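Local coordinates for protein putative mandelate racemase (Salmonella typhimurium, PDB 2O56) that binds magnesium and probably acts as a hydro-lyase of the enolase superfamily, although its substrate has not been established, at residues F139-G144 / L349-L354; F234-E239 / A262-I267; G57-L62 / S96-G101; I12-D17 / T359-Y364. All blocks are in the same frame, centred on the assembly; numbering follows the deposited sequence.

Contact 1 (F139-G144 / L349-L354)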
loop_
_atom_site.group_PDB
_atom_site.type_symbol
_atom_site.label_atom_id
_atom_site.label_comp_id
_atom_site.label_asym_id
_atom_site.label_seq_id
_atom_site.Cartn_x
_atom_site.Cartn_y
_atom_site.Cartn_z
ATOM N N PHE A 139 -24.743 -34.553 -11.653
ATOM C CA PHE A 139 -25.727 -34.937 -12.651
ATOM C C PHE A 139 -25.502 -36.355 -13.143
ATOM O O PHE A 139 -26.127 -36.792 -14.110
ATOM C CB PHE A 139 -25.714 -33.951 -13.816
ATOM C CG PHE A 139 -25.994 -32.532 -13.411
ATOM C CD1 PHE A 139 -27.087 -32.220 -12.611
ATOM C CD2 PHE A 139 -25.166 -31.503 -13.838
ATOM C CE1 PHE A 139 -27.348 -30.914 -12.242
ATOM C CE2 PHE A 139 -25.423 -30.180 -13.473
ATOM C CZ PHE A 139 -26.517 -29.885 -12.683
ATOM N N GLY A 140 -24.609 -37.071 -12.470
ATOM C CA GLY A 140 -24.352 -38.464 -12.783
ATOM C C GLY A 140 -23.226 -38.693 -13.767
ATOM O O GLY A 140 -22.676 -37.754 -14.347
ATOM N N TRP A 141 -22.889 -39.962 -13.953
ATOM C CA TRP A 141 -21.888 -40.379 -14.924
ATOM C C TRP A 141 -22.152 -41.848 -15.280
ATOM O O TRP A 141 -22.680 -42.601 -14.450
ATOM C CB TRP A 141 -20.476 -40.242 -14.344
ATOM C CG TRP A 141 -19.439 -40.164 -15.423
ATOM C CD1 TRP A 141 -18.697 -41.195 -15.935
ATOM C CD2 TRP A 141 -19.056 -38.995 -16.146
ATOM N NE1 TRP A 141 -17.860 -40.731 -16.924
ATOM C CE2 TRP A 141 -18.066 -39.384 -17.077
ATOM C CE3 TRP A 141 -19.439 -37.646 -16.084
ATOM C CZ2 TRP A 141 -17.460 -38.475 -17.945
ATOM C CZ3 TRP A 141 -18.844 -36.751 -16.945
ATOM C CH2 TRP A 141 -17.867 -37.164 -17.870
ATOM N N GLY A 142 -21.758 -42.243 -16.492
ATOM C CA GLY A 142 -22.095 -43.560 -17.057
ATOM C C GLY A 142 -23.269 -43.460 -18.014
ATOM O O GLY A 142 -23.979 -42.456 -18.022
ATOM N N ASP A 143 -23.487 -44.491 -18.825
ATOM C CA ASP A 143 -24.687 -44.522 -19.667
ATOM C C ASP A 143 -25.957 -44.845 -18.874
ATOM O O ASP A 143 -25.914 -45.523 -17.848
ATOM C CB ASP A 143 -24.520 -45.435 -20.886
ATOM C CG ASP A 143 -24.140 -46.846 -20.509
ATOM O OD1 ASP A 143 -22.927 -47.130 -20.426
ATOM O OD2 ASP A 143 -25.055 -47.671 -20.300
ATOM N N GLY A 144 -27.083 -44.311 -19.339
ATOM C CA GLY A 144 -28.330 -44.364 -18.588
ATOM C C GLY A 144 -28.431 -43.338 -17.469
ATOM O O GLY A 144 -29.385 -43.360 -16.686
ATOM N N LEU A 349 -14.217 -32.321 -19.148
ATOM C CA LEU A 349 -15.134 -33.120 -19.964
ATOM C C LEU A 349 -16.518 -33.274 -19.348
ATOM O O LEU A 349 -16.670 -33.889 -18.290
ATOM C CB LEU A 349 -14.548 -34.503 -20.264
ATOM C CG LEU A 349 -15.477 -35.463 -21.015
ATOM C CD1 LEU A 349 -15.414 -35.218 -22.500
ATOM C CD2 LEU A 349 -15.118 -36.879 -20.697
ATOM N N HIS A 350 -17.530 -32.738 -20.023
ATOM C CA HIS A 350 -18.905 -33.001 -19.630
ATOM C C HIS A 350 -19.396 -34.270 -20.296
ATOM O O HIS A 350 -18.970 -34.606 -21.401
ATOM C CB HIS A 350 -19.816 -31.881 -20.062
ATOM C CG HIS A 350 -19.502 -30.563 -19.437
ATOM N ND1 HIS A 350 -20.139 -30.107 -18.302
ATOM C CD2 HIS A 350 -18.628 -29.597 -19.797
ATOM C CE1 HIS A 350 -19.668 -28.912 -17.990
ATOM N NE2 HIS A 350 -18.753 -28.577 -18.885
ATOM N N ARG A 351 -20.316 -34.949 -19.616
ATOM C CA ARG A 351 -20.912 -36.185 -20.116
ATOM C C ARG A 351 -21.640 -35.987 -21.453
ATOM O O ARG A 351 -21.499 -36.802 -22.368
ATOM C CB ARG A 351 -21.863 -36.757 -19.074
ATOM C CG ARG A 351 -22.138 -38.236 -19.237
ATOM C CD ARG A 351 -23.630 -38.511 -19.164
ATOM N NE ARG A 351 -24.198 -38.156 -17.870
ATOM C CZ ARG A 351 -25.077 -37.179 -17.682
ATOM N NH1 ARG A 351 -25.531 -36.929 -16.462
ATOM N NH2 ARG A 351 -25.501 -36.451 -18.711
ATOM N N TYR A 352 -22.389 -34.892 -21.571
ATOM C CA TYR A 352 -23.221 -34.632 -22.758
ATOM C C TYR A 352 -22.378 -34.517 -24.030
ATOM O O TYR A 352 -22.871 -34.760 -25.123
ATOM C CB TYR A 352 -24.057 -33.349 -22.575
ATOM C CG TYR A 352 -23.258 -32.102 -22.855
ATOM C CD1 TYR A 352 -23.072 -31.642 -24.168
ATOM C CD2 TYR A 352 -22.660 -31.395 -21.817
ATOM C CE1 TYR A 352 -22.310 -30.531 -24.429
ATOM C CE2 TYR A 352 -21.904 -30.261 -22.072
ATOM C CZ TYR A 352 -21.729 -29.839 -23.380
ATOM O OH TYR A 352 -20.971 -28.718 -23.637
ATOM N N ALA A 353 -21.112 -34.129 -23.869
ATOM C CA ALA A 353 -20.204 -33.886 -24.983
ATOM C C ALA A 353 -19.855 -35.182 -25.738
ATOM O O ALA A 353 -19.457 -35.148 -26.905
ATOM C CB ALA A 353 -18.938 -33.220 -24.478
ATOM N N LEU A 354 -19.996 -36.310 -25.048
ATOM C CA LEU A 354 -19.748 -37.635 -25.613
ATOM C C LEU A 354 -20.965 -38.173 -26.367
ATOM O O LEU A 354 -20.854 -39.128 -27.133
ATOM C CB LEU A 354 -19.393 -38.615 -24.488
ATOM C CG LEU A 354 -18.183 -38.333 -23.597
ATOM C CD1 LEU A 354 -18.216 -39.240 -22.362
ATOM C CD2 LEU A 354 -16.907 -38.551 -24.390
#

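Contact 2 (F234-E239 / A262-I267)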
loop_
_atom_site.group_PDB
_atom_site.type_symbol
_atom_site.label_atom_id
_atom_site.label_comp_id
_atom_site.label_asym_id
_atom_site.label_seq_id
_atom_site.Cartn_x
_atom_site.Cartn_y
_atom_site.Cartn_z
ATOM N N PHE A 234 -17.701 -23.018 3.484
ATOM C CA PHE A 234 -17.591 -24.295 2.799
ATOM C C PHE A 234 -16.160 -24.734 2.527
ATOM O O PHE A 234 -15.803 -25.891 2.768
ATOM C CB PHE A 234 -18.409 -24.309 1.508
ATOM C CG PHE A 234 -18.528 -25.675 0.912
ATOM C CD1 PHE A 234 -19.169 -26.697 1.621
ATOM C CD2 PHE A 234 -17.965 -25.961 -0.325
ATOM C CE1 PHE A 234 -19.265 -27.968 1.092
ATOM C CE2 PHE A 234 -18.063 -27.236 -0.864
ATOM C CZ PHE A 234 -18.718 -28.241 -0.146
ATOM N N GLY A 235 -15.327 -23.819 2.040
ATOM C CA GLY A 235 -13.938 -24.191 1.711
ATOM C C GLY A 235 -13.168 -24.719 2.908
ATOM O O GLY A 235 -12.408 -25.695 2.796
ATOM N N ARG A 236 -13.375 -24.083 4.059
ATOM C CA ARG A 236 -12.732 -24.475 5.317
ATOM C C ARG A 236 -13.171 -25.872 5.762
ATOM O O ARG A 236 -12.396 -26.611 6.353
ATOM C CB ARG A 236 -13.067 -23.476 6.426
ATOM C CG ARG A 236 -12.232 -22.202 6.405
ATOM C CD ARG A 236 -12.451 -21.389 7.672
ATOM N NE ARG A 236 -11.677 -20.152 7.670
ATOM C CZ ARG A 236 -12.109 -18.989 8.150
ATOM N NH1 ARG A 236 -13.326 -18.880 8.680
ATOM N NH2 ARG A 236 -11.318 -17.927 8.090
ATOM N N MET A 237 -14.429 -26.208 5.483
ATOM C CA MET A 237 -14.991 -27.543 5.777
ATOM C C MET A 237 -14.325 -28.639 4.933
ATOM O O MET A 237 -14.045 -29.733 5.432
ATOM C CB MET A 237 -16.492 -27.560 5.511
ATOM C CG MET A 237 -17.328 -26.751 6.498
ATOM S SD MET A 237 -19.112 -26.958 6.231
ATOM C CE MET A 237 -19.254 -28.695 6.569
ATOM N N ILE A 238 -14.056 -28.330 3.665
ATOM C CA ILE A 238 -13.561 -29.322 2.709
ATOM C C ILE A 238 -12.030 -29.344 2.540
ATOM O O ILE A 238 -11.484 -30.249 1.893
ATOM C CB ILE A 238 -14.290 -29.240 1.328
ATOM C CG1 ILE A 238 -14.031 -27.896 0.623
ATOM C CG2 ILE A 238 -15.779 -29.481 1.498
ATOM C CD1 ILE A 238 -14.387 -27.918 -0.840
ATOM N N GLU A 239 -11.344 -28.378 3.152
ATOM C CA GLU A 239 -9.867 -28.348 3.173
ATOM C C GLU A 239 -9.179 -29.699 3.401
ATOM O O GLU A 239 -8.231 -30.045 2.704
ATOM C CB GLU A 239 -9.365 -27.378 4.241
ATOM C CG GLU A 239 -9.090 -26.015 3.725
ATOM C CD GLU A 239 -8.857 -25.025 4.836
ATOM O OE1 GLU A 239 -8.635 -25.446 5.995
ATOM O OE2 GLU A 239 -8.907 -23.817 4.544
ATOM N N ALA A 262 -9.339 -16.499 -1.057
ATOM C CA ALA A 262 -7.967 -17.024 -1.134
ATOM C C ALA A 262 -7.246 -16.925 0.210
ATOM O O ALA A 262 -6.553 -17.863 0.622
ATOM C CB ALA A 262 -7.176 -16.313 -2.220
ATOM N N ASP A 263 -7.452 -15.811 0.905
ATOM C CA ASP A 263 -6.817 -15.566 2.205
ATOM C C ASP A 263 -7.293 -16.543 3.288
ATOM O O ASP A 263 -6.514 -16.945 4.149
ATOM C CB ASP A 263 -7.112 -14.139 2.675
ATOM C CG ASP A 263 -6.353 -13.083 1.871
ATOM O OD1 ASP A 263 -5.454 -13.459 1.093
ATOM O OD2 ASP A 263 -6.651 -11.877 2.035
ATOM N N LYS A 264 -8.573 -16.902 3.243
ATOM C CA LYS A 264 -9.229 -17.604 4.356
ATOM C C LYS A 264 -9.387 -19.095 4.082
ATOM O O LYS A 264 -9.681 -19.879 4.993
ATOM C CB LYS A 264 -10.595 -16.972 4.650
ATOM C CG LYS A 264 -10.570 -15.439 4.955
ATOM C CD LYS A 264 -9.474 -15.081 5.983
ATOM C CE LYS A 264 -9.677 -13.679 6.586
ATOM N NZ LYS A 264 -8.877 -13.528 7.848
ATOM N N VAL A 265 -9.219 -19.486 2.822
ATOM C CA VAL A 265 -9.373 -20.900 2.421
ATOM C C VAL A 265 -8.037 -21.394 1.892
ATOM O O VAL A 265 -7.451 -20.771 1.014
ATOM C CB VAL A 265 -10.484 -21.074 1.347
ATOM C CG1 VAL A 265 -10.537 -22.523 0.825
ATOM C CG2 VAL A 265 -11.841 -20.647 1.890
ATOM N N ASN A 266 -7.543 -22.500 2.442
ATOM C CA ASN A 266 -6.245 -23.065 2.023
ATOM C C ASN A 266 -6.403 -24.151 0.960
ATOM O O ASN A 266 -5.909 -25.256 1.118
ATOM C CB ASN A 266 -5.506 -23.658 3.241
ATOM C CG ASN A 266 -5.196 -22.618 4.303
ATOM O OD1 ASN A 266 -4.967 -21.451 4.002
ATOM N ND2 ASN A 266 -5.197 -23.042 5.552
ATOM N N ILE A 267 -7.130 -23.831 -0.099
ATOM C CA ILE A 267 -7.205 -24.634 -1.331
ATOM C C ILE A 267 -6.893 -23.625 -2.453
ATOM O O ILE A 267 -7.376 -22.509 -2.370
ATOM C CB ILE A 267 -8.661 -25.076 -1.550
ATOM C CG1 ILE A 267 -9.171 -25.879 -0.334
ATOM C CG2 ILE A 267 -8.809 -25.900 -2.831
ATOM C CD1 ILE A 267 -10.667 -26.080 -0.337
HETATM O O HOH W 1 -8.562 -22.064 6.288
#

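Contact 3 (G57-L62 / S96-G101)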
loop_
_atom_site.group_PDB
_atom_site.type_symbol
_atom_site.label_atom_id
_atom_site.label_comp_id
_atom_site.label_asym_id
_atom_site.label_seq_id
_atom_site.Cartn_x
_atom_site.Cartn_y
_atom_site.Cartn_z
ATOM N N GLY A 57 -27.483 -11.733 -32.112
ATOM C CA GLY A 57 -27.568 -10.358 -32.596
ATOM C C GLY A 57 -26.227 -9.645 -32.545
ATOM O O GLY A 57 -25.942 -8.765 -33.386
ATOM N N MET A 58 -25.409 -10.014 -31.555
ATOM C CA MET A 58 -24.069 -9.424 -31.381
ATOM C C MET A 58 -23.133 -9.882 -32.496
ATOM O O MET A 58 -22.480 -9.058 -33.134
ATOM C CB MET A 58 -23.476 -9.776 -30.011
ATOM C CG MET A 58 -22.277 -8.893 -29.570
ATOM S SD MET A 58 -22.655 -7.162 -29.267
ATOM C CE MET A 58 -21.945 -6.365 -30.709
ATOM N N ALA A 59 -23.088 -11.195 -32.726
ATOM C CA ALA A 59 -22.373 -11.789 -33.869
ATOM C C ALA A 59 -22.795 -11.197 -35.189
ATOM O O ALA A 59 -21.953 -10.893 -36.020
ATOM C CB ALA A 59 -22.572 -13.318 -33.902
ATOM N N LYS A 60 -24.104 -11.025 -35.372
ATOM C CA LYS A 60 -24.670 -10.330 -36.546
ATOM C C LYS A 60 -24.157 -8.909 -36.680
ATOM O O LYS A 60 -23.688 -8.511 -37.741
ATOM C CB LYS A 60 -26.213 -10.333 -36.459
ATOM C CG LYS A 60 -26.949 -9.923 -37.704
ATOM C CD LYS A 60 -28.415 -9.671 -37.407
ATOM C CE LYS A 60 -28.758 -8.199 -37.442
ATOM N NZ LYS A 60 -30.090 -7.966 -36.822
ATOM N N ASP A 61 -24.250 -8.126 -35.612
ATOM C CA ASP A 61 -23.788 -6.724 -35.656
ATOM C C ASP A 61 -22.283 -6.579 -35.895
ATOM O O ASP A 61 -21.853 -5.708 -36.672
ATOM C CB ASP A 61 -24.187 -5.970 -34.387
ATOM C CG ASP A 61 -25.667 -5.616 -34.348
ATOM O OD1 ASP A 61 -26.373 -5.730 -35.394
ATOM O OD2 ASP A 61 -26.121 -5.227 -33.253
ATOM N N LEU A 62 -21.491 -7.414 -35.217
ATOM C CA LEU A 62 -20.031 -7.472 -35.432
ATOM C C LEU A 62 -19.661 -7.909 -36.863
ATOM O O LEU A 62 -18.765 -7.339 -37.488
ATOM C CB LEU A 62 -19.346 -8.352 -34.364
ATOM C CG LEU A 62 -19.307 -7.777 -32.937
ATOM C CD1 LEU A 62 -18.863 -8.782 -31.872
ATOM C CD2 LEU A 62 -18.436 -6.559 -32.890
ATOM N N SER A 96 -18.103 -10.097 -25.668
ATOM C CA SER A 96 -16.925 -10.947 -25.763
ATOM C C SER A 96 -17.201 -12.268 -26.470
ATOM O O SER A 96 -16.410 -12.680 -27.309
ATOM C CB SER A 96 -16.392 -11.252 -24.381
ATOM O OG SER A 96 -15.232 -12.049 -24.465
ATOM N N ALA A 97 -18.302 -12.930 -26.117
ATOM C CA ALA A 97 -18.645 -14.235 -26.710
ATOM C C ALA A 97 -18.904 -14.153 -28.213
ATOM O O ALA A 97 -18.536 -15.055 -28.978
ATOM C CB ALA A 97 -19.829 -14.880 -25.977
ATOM N N ALA A 98 -19.504 -13.060 -28.652
ATOM C CA ALA A 98 -19.645 -12.824 -30.092
ATOM C C ALA A 98 -18.335 -12.537 -30.813
ATOM O O ALA A 98 -18.126 -13.054 -31.904
ATOM C CB ALA A 98 -20.667 -11.741 -30.373
ATOM N N MET A 99 -17.462 -11.727 -30.206
ATOM C CA MET A 99 -16.093 -11.522 -30.688
ATOM C C MET A 99 -15.361 -12.837 -30.829
ATOM O O MET A 99 -14.616 -13.038 -31.778
ATOM C CB MET A 99 -15.295 -10.656 -29.706
ATOM C CG MET A 99 -15.486 -9.163 -29.854
ATOM S SD MET A 99 -14.635 -8.326 -28.503
ATOM C CE MET A 99 -13.012 -8.089 -29.236
ATOM N N SER A 100 -15.552 -13.710 -29.836
ATOM C CA SER A 100 -14.838 -14.973 -29.742
ATOM C C SER A 100 -15.215 -15.904 -30.885
ATOM O O SER A 100 -14.337 -16.493 -31.508
ATOM C CB SER A 100 -15.158 -15.661 -28.405
ATOM O OG SER A 100 -14.870 -14.804 -27.307
ATOM N N GLY A 101 -16.517 -16.023 -31.155
ATOM C CA GLY A 101 -17.008 -16.831 -32.257
ATOM C C GLY A 101 -16.370 -16.439 -33.564
ATOM O O GLY A 101 -15.890 -17.291 -34.304
#

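Contact 4 (I12-D17 / T359-Y364)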
loop_
_atom_site.group_PDB
_atom_site.type_symbol
_atom_site.label_atom_id
_atom_site.label_comp_id
_atom_site.label_asym_id
_atom_site.label_seq_id
_atom_site.Cartn_x
_atom_site.Cartn_y
_atom_site.Cartn_z
ATOM N N ILE A 12 -25.358 -19.064 -37.077
ATOM C CA ILE A 12 -26.140 -20.297 -37.093
ATOM C C ILE A 12 -26.658 -20.691 -35.701
ATOM O O ILE A 12 -25.885 -20.909 -34.768
ATOM C CB ILE A 12 -25.315 -21.465 -37.726
ATOM C CG1 ILE A 12 -24.894 -21.096 -39.150
ATOM C CG2 ILE A 12 -26.104 -22.783 -37.721
ATOM C CD1 ILE A 12 -23.704 -21.843 -39.690
ATOM N N ASP A 13 -27.978 -20.786 -35.575
ATOM C CA ASP A 13 -28.610 -21.245 -34.352
ATOM C C ASP A 13 -28.768 -22.767 -34.441
ATOM O O ASP A 13 -29.748 -23.267 -34.985
ATOM C CB ASP A 13 -29.975 -20.552 -34.216
ATOM C CG ASP A 13 -30.591 -20.706 -32.836
ATOM O OD1 ASP A 13 -29.929 -21.214 -31.907
ATOM O OD2 ASP A 13 -31.760 -20.298 -32.681
ATOM N N VAL A 14 -27.785 -23.485 -33.907
ATOM C CA VAL A 14 -27.543 -24.899 -34.225
ATOM C C VAL A 14 -28.687 -25.768 -33.717
ATOM O O VAL A 14 -28.924 -25.842 -32.505
ATOM C CB VAL A 14 -26.184 -25.380 -33.629
ATOM C CG1 VAL A 14 -25.995 -26.916 -33.775
ATOM C CG2 VAL A 14 -25.013 -24.601 -34.253
ATOM N N ALA A 15 -29.398 -26.401 -34.652
ATOM C CA ALA A 15 -30.486 -27.349 -34.328
ATOM C C ALA A 15 -29.935 -28.644 -33.764
ATOM O O ALA A 15 -28.973 -29.197 -34.293
ATOM C CB ALA A 15 -31.348 -27.652 -35.574
ATOM N N ASN A 16 -30.563 -29.137 -32.703
ATOM C CA ASN A 16 -29.984 -30.217 -31.904
ATOM C C ASN A 16 -31.035 -30.999 -31.133
ATOM O O ASN A 16 -32.110 -30.476 -30.799
ATOM C CB ASN A 16 -28.923 -29.680 -30.928
ATOM C CG ASN A 16 -29.495 -28.679 -29.925
ATOM O OD1 ASN A 16 -29.428 -27.470 -30.141
ATOM N ND2 ASN A 16 -30.057 -29.179 -28.822
ATOM N N ASP A 17 -30.697 -32.240 -30.810
ATOM C CA ASP A 17 -31.654 -33.138 -30.191
ATOM C C ASP A 17 -31.727 -33.112 -28.667
ATOM O O ASP A 17 -32.500 -33.870 -28.073
ATOM C CB ASP A 17 -31.513 -34.554 -30.751
ATOM C CG ASP A 17 -32.292 -34.732 -32.039
ATOM O OD1 ASP A 17 -33.325 -35.438 -32.000
ATOM O OD2 ASP A 17 -31.890 -34.137 -33.073
ATOM N N THR A 359 -22.503 -34.825 -30.619
ATOM C CA THR A 359 -21.434 -35.133 -31.550
ATOM C C THR A 359 -21.907 -35.128 -32.997
ATOM O O THR A 359 -21.120 -34.841 -33.897
ATOM C CB THR A 359 -20.761 -36.480 -31.249
ATOM O OG1 THR A 359 -21.740 -37.519 -31.309
ATOM C CG2 THR A 359 -20.125 -36.460 -29.873
ATOM N N GLN A 360 -23.191 -35.425 -33.209
ATOM C CA GLN A 360 -23.752 -35.519 -34.554
ATOM C C GLN A 360 -23.902 -34.159 -35.222
ATOM O O GLN A 360 -24.117 -34.084 -36.424
ATOM C CB GLN A 360 -25.080 -36.299 -34.555
ATOM C CG GLN A 360 -26.351 -35.449 -34.325
ATOM C CD GLN A 360 -27.583 -36.264 -33.879
ATOM O OE1 GLN A 360 -27.625 -37.492 -34.006
ATOM N NE2 GLN A 360 -28.591 -35.566 -33.352
ATOM N N THR A 361 -23.779 -33.082 -34.448
ATOM C CA THR A 361 -23.836 -31.729 -35.011
ATOM C C THR A 361 -22.642 -31.443 -35.901
ATOM O O THR A 361 -22.732 -30.589 -36.782
ATOM C CB THR A 361 -23.962 -30.598 -33.933
ATOM O OG1 THR A 361 -22.818 -30.597 -33.071
ATOM C CG2 THR A 361 -25.218 -30.766 -33.101
ATOM N N CYS A 362 -21.541 -32.173 -35.691
ATOM C CA CYS A 362 -20.268 -31.838 -36.354
ATOM C C CYS A 362 -19.669 -32.948 -37.210
ATOM O O CYS A 362 -20.012 -34.105 -37.041
ATOM C CB CYS A 362 -19.244 -31.288 -35.353
ATOM S SG CYS A 362 -19.687 -29.621 -34.759
ATOM N N LYS A 363 -18.776 -32.582 -38.126
ATOM C CA LYS A 363 -18.233 -33.525 -39.110
ATOM C C LYS A 363 -17.360 -34.631 -38.525
ATOM O O LYS A 363 -17.390 -35.762 -39.019
ATOM C CB LYS A 363 -17.469 -32.780 -40.213
ATOM C CG LYS A 363 -17.477 -33.479 -41.559
ATOM C CD LYS A 363 -16.551 -32.805 -42.555
ATOM C CE LYS A 363 -17.329 -32.000 -43.596
ATOM N NZ LYS A 363 -17.977 -30.789 -43.014
ATOM N N TYR A 364 -16.581 -34.310 -37.488
ATOM C CA TYR A 364 -15.549 -35.216 -36.984
ATOM C C TYR A 364 -15.783 -35.537 -35.518
ATOM O O TYR A 364 -16.246 -34.687 -34.753
ATOM C CB TYR A 364 -14.154 -34.607 -37.178
ATOM C CG TYR A 364 -13.870 -34.186 -38.602
ATOM C CD1 TYR A 364 -13.561 -35.127 -39.587
ATOM C CD2 TYR A 364 -13.918 -32.845 -38.967
ATOM C CE1 TYR A 364 -13.305 -34.737 -40.898
ATOM C CE2 TYR A 364 -13.670 -32.445 -40.272
ATOM C CZ TYR A 364 -13.363 -33.397 -41.231
ATOM O OH TYR A 364 -13.112 -32.994 -42.522
HETATM O O HOH W 2 -28.248 -32.960 -32.262
#

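Contact 1 (F139-G144 / L349-L354)
Trp-141 and Arg-351 account for most of this contact, and on their inner side the packing is dense. The six-membered part of the indole enters against the backbone that follows Leu-349. Its CZ3 lies 3.7 Å from Arg-351 CB, and Arg-351 CG rises over one face, offset toward the rim. At the ring edge Trp-141 CH2 reaches Leu-349 O at 3.5 Å, while Leu-349 CD2 meets Trp-141 CZ2 in the ring plane at 4.0 Å. Trp-141 CG is anti to the backbone N (chi1 -159°), and NE1, on the five-membered ring, hydrogen-bonds Glu-166 outside the contact. Leu-349 lies on strand 347-350 of the barrel domain of this enolase-superfamily fold, which pairs in parallel with strand 130-135, and the chains that follow the two strands meet here. The arginine chain is bent at chi2 and chi3, and its guanidinium, its plane 41° from the indole's, lies beside the backbone of Phe-139 and Gly-140. The separation of Arg-351 NH1 from Phe-139 O, 2.4 Å, is too short to be trusted as modelled. The loose side begins at Gly-142, whose O stays 4.1 Å from Arg-351 CD, after which the loop turns into solvent at Asp-143, a poorly ordered residue.

Contact 2 (F234-E239 / A262-I267)
Gly-235 and Val-265 bring together two consecutive outer helices of the barrel, 228-238 and 255-264, which flank strand 246-247 in the beta/alpha order of the fold. Gly-235, with no side chain, lets Val-265 CG1 come to 3.9 Å from its CA. Its carbonyl O also receives Ile-267 CD1. Arg-236, modelled in two conformers, extends in the one described from CG to NE and lies side by side with Lys-264, both pointing the same way. Its NE makes a weak, bent bond of 3.4 Å to Lys-264 O, and NH2 packs on Lys-264 CB. The like charges of Arg-236 NH2 and Lys-264 NZ stay 5.0 Å apart, and the lysine turns to a weak bond with Ala-262 O of a neighbouring subunit. Ile-238 adds CG1, 3.9 Å from Ile-267 CD1, the two side chains crossing at about a right angle. Glu-239 then reaches over the chain just past the end of helix 255-264. Asn-266 N donates to Glu-239 OE2 at 2.8 Å in a nearly straight bond (176°), from 38° above the carboxylate plane. The same oxygen accepts from a water at 2.5 Å, whose second bond goes to Lys-264 O.

Contact 3 (G57-L62 / S96-G101)
Ala-59 and Ala-98, their CA atoms 4.8 Å apart, mark where segments 57-62 and 96-101 cross at -58°, with axes approaching to 8.5 Å. The segments belong to helices 52-66 and 93-114 of the N-terminal alpha+beta (capping) domain that accompanies the barrel in the mandelate racemase family. Small residues at the crossing bring the backbones close, and the methyl of Ala-98 does most of the touching. It enters among Met-58, Ala-59 and Leu-62, residues that form one face of the opposing helix. Met-58 CG, set anti to the backbone N (chi1 -163°), meets Ala-98 CB at 3.4 Å; Met-58 CB is equally near, both closer than methyl and methylene carbons normally pack. Ala-98 CB also rests against the backbone N of Ala-59. One turn on, Leu-62 CD1 covers the methyl at 3.8 Å and reaches across to Met-99 CG at 4.0 Å. In the conformer described, one of two, Met-99 also packs on Trp-78 and Met-81 of helix 74-83. Helix 93-114 turns another side to the barrel domain, where Ser-96 OG bonds to Thr-299 O. Within that helix Ser-96 O accepts twice from one residue, from Ser-100 N and from Ser-100 OG, the hydroxyl lying 2.6 Å away and above the carbonyl plane.

Contact 4 (I12-D17 / T359-Y364)
Thr-361 is the residue most deeply engaged here, and it works through its methyl, which meets Val-14. Thr-361 CG2 lies 4.0 Å from Val-14 CG1, the two side chains crossing at about a right angle, and the same methyl stands 4.2 Å from Ala-15 O. The first torsion (chi1 62°) puts OG1 between the backbone N and the carbonyl carbon, where it bonds to Asn-358 O, and the methyl is left to face Val-14. The polar branch thus bonds back to the residue just before its own segment, while the apolar branch serves the contact. Val-14 in turn packs on Val-29 and Thr-389, so that the apolar pair continues into buried surroundings. The arrangement joins the two domains of the enolase superfamily fold: residues 12-17 leave strand 6-13 of the N-terminal domain, and residues 359-364 start at the last residue of helix 356-359 of the barrel domain, beginning with a type I turn closed by Cys-362 N bonding to Thr-359 O. Gln-360, inside that turn, reaches outward with an extended chain beyond CG toward Asp-17. Their flat groups stand nearly perpendicular, the carboxylate and amide planes 85° apart, and Gln-360 NE2 stays 3.6 Å from Asp-17 OD2. A water bridges the two segments instead, accepting from Gln-360 NE2 at 2.8 Å and from Asp-17 N at 2.9 Å. Both residues are exposed at this end. Just beyond Asp-17, residues 19-23 could not be modelled; they probably belong to the mobile loop that covers the active site in relatives of this enzyme.

Contact 1 lies nearest the metal: the His-350 side chain is about 7 Å from the magnesium ion bound by Glu-221, Glu-247 and Glu-273. Contact 2 lies on the outside of the barrel, its centre about 28 Å from that of contact 1, yet Ile-238 and Ile-267 come within about 9 Å of the side chains of Glu-221 and Glu-247, respectively. Contacts 1 and 4 touch, Ala-353 O lying 3.3 Å from Thr-359 CG2, and a few residues after the strand that carries His-350 the chain enters the domain junction. Contact 3 is internal to the N-terminal domain, its centre about 19 Å from that of contact 4. Along the chain, contact 4 encloses the other three.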